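Local atomic coordinates of KLLA0E08119p (Kluyveromyces lactis, PDB entry 3VA7), a protein that probably uses ATP, bicarbonate and a covalently carried biotin to carboxylate urea, the step before allophanate hydrolysis in urea degradation. Residues K679-Y682 / I683-F687; P273-E277 / A278-K282. All blocks are in the same frame, centred on the assembly; numbering follows the deposited sequence.

Overall arrangement
From the N terminus, the chain first reaches interaction 2, in the biotin carboxylase part, where residues 273-277 lead out of strand 264-270 into helix 277-293. Some 400 residues later comes interaction 1, on helix 680-688 in the A and B subdomains of the carboxyltransferase. Each is a local contact within one unbroken stretch, joining residues three to five apart, and the two follow in series without nesting or crossing. Interaction 1 and interaction 2 lie on opposite sides of the chain's centre, their centres 92 Å apart and their nearest atoms about 73 Å apart. Interaction 2 starts a helix packed against an antiparallel sheet; interaction 1 lies within a short helix whose buried side packs against a mixed sheet.

Interaction 1: residues K679-Y682 / I683-F687; sequences KEEY and IEQFF
Tyr682 and Gln685 set ring against side-chain amide near the start of helix 680-688. Their side chains cross at about a right angle, the ring and amide planes 73° apart, and Gln685 CD lies 4.0 Å from Tyr682 CD1: the amide group meets the ring at its edge. With CG of Tyr682 anti to the backbone N (chi1 -172°), the ring leans toward the later turn of the helix, and Tyr682 OH comes to 4.5 Å from Phe686 CD1, at the edge of that second ring. The hydroxyl has its polar partner outside the helix, in a hydrogen bond with Pro707 O. Phe686 turns into the domain, meeting Trp691 and Phe781, while Phe686 CD2 sits over the centre of the Phe687 ring. Glu681 and Gln685 run side by side and point the same way. Glu680 and Glu684 approach differently: their chains cross at a slant, carboxylate planes 67° apart, bringing Glu680 OE2 to 3.6 Å from Glu684 OE2. Beneath the side chains the backbone makes the i to i+4 bonds of an alpha helix, as from Gln685 N to Glu681 O at 2.7 Å. The helix is two-sided, with Tyr682, Ile683 and Phe686 buried against strands 735-739 and 756-762 of the carboxyltransferase and its acidic residues outward. The Phe686 side chain is about 14 Å from the bound biotin group, so this is structural packing away from the site. On the exposed side, the neighbouring carboxylates of Glu680 and Glu684 probably concentrate negative charge; their closeness would probably disfavour full charge on both, and one may ionise less readily than an isolated glutamate.

Interaction 2: residues P273-E277 / A278-K282; sequences PNLPE and ATRAK
Arg280 reaches back from the first turn of helix 277-293 over the residues that lead into it. Its CB lies 3.7 Å from Leu275 CD2, and the chain then runs out extended through CG before bending at chi3 (27°), which brings the guanidinium round between Leu275 and Glu277. NE faces the carboxylate of Glu277: OE2 of Glu277 is 3.6 Å from Arg280 NE, a long salt bridge made at the edge of the guanidinium and in its plane, with the carboxylate plane turned 70° against it. Arg280 NH2 lies 3.8 Å from Glu277 OE2. Arg280 NH1 comes within 3.4 Å of Leu275 CD2, on an oblique approach, and carries on to a salt bridge with Glu254, so two acidic groups share this one cation. A leucine in its place would probably leave Glu277 and Glu254 without their common positive partner. Pro276 occupies the N-cap position, and its carbonyl oxygen accepts backbone bonds from both Arg280 N and Thr279 N, each 2.9 Å from Pro276 O. Ala281 N to Glu277 O, 2.7 Å, carries the helical pattern onward. Thr279, its CG2 turned to the proline ring, packs with that atom 3.6 Å from Pro276 CG. This helix start belongs to the biotin carboxylase part, within its ATP-binding family region. Leu275, Pro276 and Thr279 rest on Tyr306 of strand 299-307, Thr279 also touches Phe313 of strand 312-319, and Arg280 reaches Glu254 on strand 249-261, so the helix enters lying against one antiparallel sheet.

Interaction 1: residues K679-Y682 / I683-F687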
# COMPACT_ATOMS: atom_id res chain seq x y z
N LYS A 679 -4.26 36.39 -20.85
CA LYS A 679 -3.83 37.65 -21.46
C LYS A 679 -2.31 37.74 -21.55
O LYS A 679 -1.60 37.31 -20.61
CB LYS A 679 -4.41 38.86 -20.73
CG LYS A 679 -5.81 39.17 -21.20
CD LYS A 679 -6.50 40.20 -20.33
CE LYS A 679 -8.02 40.20 -20.62
NZ LYS A 679 -8.30 39.60 -22.02
N GLU A 680 -1.83 38.28 -22.68
CA GLU A 680 -0.43 38.71 -22.89
C GLU A 680 0.26 39.20 -21.63
O GLU A 680 1.27 38.63 -21.24
CB GLU A 680 -0.35 39.84 -23.93
CG GLU A 680 0.05 39.44 -25.36
CD GLU A 680 1.49 39.00 -25.42
OE1 GLU A 680 1.80 37.89 -25.98
OE2 GLU A 680 2.31 39.78 -24.86
N GLU A 681 -0.26 40.25 -21.00
CA GLU A 681 0.45 40.83 -19.84
C GLU A 681 0.59 39.83 -18.70
O GLU A 681 1.64 39.78 -18.02
CB GLU A 681 -0.08 42.20 -19.36
CG GLU A 681 -1.57 42.36 -19.19
CD GLU A 681 -1.93 43.55 -18.26
OE1 GLU A 681 -3.06 44.07 -18.40
OE2 GLU A 681 -1.08 43.96 -17.40
N TYR A 682 -0.44 39.01 -18.50
CA TYR A 682 -0.33 38.01 -17.45
C TYR A 682 0.81 37.00 -17.69
O TYR A 682 1.55 36.66 -16.73
CB TYR A 682 -1.66 37.35 -17.05
CG TYR A 682 -1.40 36.51 -15.85
CD1 TYR A 682 -1.15 37.11 -14.61
CD2 TYR A 682 -1.28 35.12 -15.96
CE1 TYR A 682 -0.85 36.35 -13.50
CE2 TYR A 682 -0.96 34.34 -14.84
CZ TYR A 682 -0.75 34.96 -13.61
OH TYR A 682 -0.45 34.18 -12.52
N ILE A 683 0.97 36.55 -18.94
CA ILE A 683 2.17 35.77 -19.33
C ILE A 683 3.50 36.48 -19.01
O ILE A 683 4.45 35.87 -18.46
CB ILE A 683 2.15 35.41 -20.83
CG1 ILE A 683 0.80 34.77 -21.20
CG2 ILE A 683 3.35 34.54 -21.14
CD1 ILE A 683 0.68 34.29 -22.70
N GLU A 684 3.59 37.76 -19.35
CA GLU A 684 4.72 38.58 -18.92
C GLU A 684 4.84 38.56 -17.41
O GLU A 684 5.90 38.18 -16.90
CB GLU A 684 4.61 40.04 -19.37
CG GLU A 684 3.95 40.26 -20.72
CD GLU A 684 4.14 41.69 -21.22
OE1 GLU A 684 4.85 42.46 -20.50
OE2 GLU A 684 3.59 42.04 -22.31
N GLN A 685 3.78 38.95 -16.69
CA GLN A 685 3.89 39.01 -15.23
C GLN A 685 4.29 37.67 -14.68
O GLN A 685 5.03 37.63 -13.70
CB GLN A 685 2.58 39.33 -14.52
CG GLN A 685 1.74 40.46 -15.04
CD GLN A 685 0.57 40.67 -14.12
OE1 GLN A 685 0.71 40.55 -12.88
NE2 GLN A 685 -0.60 40.98 -14.69
N PHE A 686 3.82 36.58 -15.31
CA PHE A 686 4.11 35.22 -14.85
C PHE A 686 5.59 35.00 -14.71
O PHE A 686 6.02 34.39 -13.74
CB PHE A 686 3.47 34.15 -15.75
CG PHE A 686 3.80 32.72 -15.36
CD1 PHE A 686 3.02 32.04 -14.41
CD2 PHE A 686 4.88 32.05 -15.92
CE1 PHE A 686 3.29 30.69 -14.02
CE2 PHE A 686 5.19 30.73 -15.55
CZ PHE A 686 4.37 30.04 -14.61
N PHE A 687 6.34 35.48 -15.72
CA PHE A 687 7.81 35.30 -15.81
C PHE A 687 8.58 36.48 -15.19
O PHE A 687 9.75 36.32 -14.79
CB PHE A 687 8.25 35.11 -17.25
CG PHE A 687 7.79 33.81 -17.88
CD1 PHE A 687 8.57 32.65 -17.81
CD2 PHE A 687 6.63 33.75 -18.65
CE1 PHE A 687 8.19 31.45 -18.45
CE2 PHE A 687 6.22 32.55 -19.29
CZ PHE A 687 7.00 31.39 -19.19

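Interaction 2: residues P273-E277 / A278-K282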
# COMPACT_ATOMS: atom_id res chain seq x y z
N PRO A 273 17.36 -36.73 16.21
CA PRO A 273 18.77 -37.02 15.97
C PRO A 273 19.41 -37.63 17.23
O PRO A 273 18.93 -37.37 18.34
CB PRO A 273 19.34 -35.63 15.71
CG PRO A 273 18.53 -34.74 16.62
CD PRO A 273 17.13 -35.29 16.47
N ASN A 274 20.49 -38.41 17.05
CA ASN A 274 21.35 -38.91 18.16
C ASN A 274 20.57 -39.60 19.25
O ASN A 274 20.68 -39.25 20.44
CB ASN A 274 22.18 -37.79 18.80
CG ASN A 274 23.15 -37.13 17.81
OD1 ASN A 274 23.82 -37.81 17.00
ND2 ASN A 274 23.23 -35.80 17.88
N LEU A 275 19.76 -40.55 18.81
CA LEU A 275 18.96 -41.35 19.70
C LEU A 275 19.05 -42.78 19.23
O LEU A 275 18.69 -43.08 18.08
CB LEU A 275 17.52 -40.88 19.73
CG LEU A 275 16.49 -41.72 20.48
CD1 LEU A 275 16.52 -41.41 21.95
CD2 LEU A 275 15.13 -41.39 19.89
N PRO A 276 19.55 -43.66 20.10
CA PRO A 276 19.67 -45.09 19.77
C PRO A 276 18.32 -45.80 19.83
O PRO A 276 17.49 -45.53 20.71
CB PRO A 276 20.61 -45.62 20.85
CG PRO A 276 21.11 -44.36 21.63
CD PRO A 276 20.08 -43.34 21.44
N GLU A 277 18.12 -46.70 18.87
CA GLU A 277 17.02 -47.67 18.87
C GLU A 277 16.62 -48.26 20.25
O GLU A 277 15.43 -48.28 20.59
CB GLU A 277 17.32 -48.80 17.90
CG GLU A 277 17.20 -48.39 16.47
CD GLU A 277 15.73 -48.30 16.00
OE1 GLU A 277 14.81 -48.88 16.65
OE2 GLU A 277 15.52 -47.64 14.94
N ALA A 278 17.58 -48.78 21.02
CA ALA A 278 17.28 -49.26 22.38
C ALA A 278 16.35 -48.29 23.14
O ALA A 278 15.35 -48.69 23.78
CB ALA A 278 18.59 -49.53 23.20
N THR A 279 16.67 -47.00 23.04
CA THR A 279 15.94 -46.01 23.81
C THR A 279 14.69 -45.46 23.05
O THR A 279 13.67 -45.15 23.69
CB THR A 279 16.93 -45.00 24.45
OG1 THR A 279 16.27 -43.79 24.85
CG2 THR A 279 18.02 -44.71 23.49
N ARG A 280 14.73 -45.40 21.72
CA ARG A 280 13.53 -45.11 20.91
C ARG A 280 12.45 -46.19 21.04
O ARG A 280 11.29 -45.86 21.27
CB ARG A 280 13.84 -44.85 19.43
CG ARG A 280 12.59 -44.88 18.51
CD ARG A 280 12.78 -44.44 17.03
NE ARG A 280 14.13 -44.65 16.50
CZ ARG A 280 15.05 -43.69 16.35
NH1 ARG A 280 14.79 -42.42 16.66
NH2 ARG A 280 16.25 -44.01 15.88
N ALA A 281 12.83 -47.46 20.86
CA ALA A 281 11.86 -48.57 20.96
C ALA A 281 11.19 -48.63 22.35
O ALA A 281 10.04 -49.09 22.49
CB ALA A 281 12.50 -49.93 20.60
N LYS A 282 11.89 -48.11 23.36
CA LYS A 282 11.34 -48.12 24.70
C LYS A 282 10.60 -46.82 25.06
O LYS A 282 9.91 -46.74 26.07
CB LYS A 282 12.40 -48.59 25.71
CG LYS A 282 13.04 -47.57 26.63
CD LYS A 282 13.91 -48.26 27.74
CE LYS A 282 15.01 -49.20 27.18
NZ LYS A 282 16.21 -49.20 28.10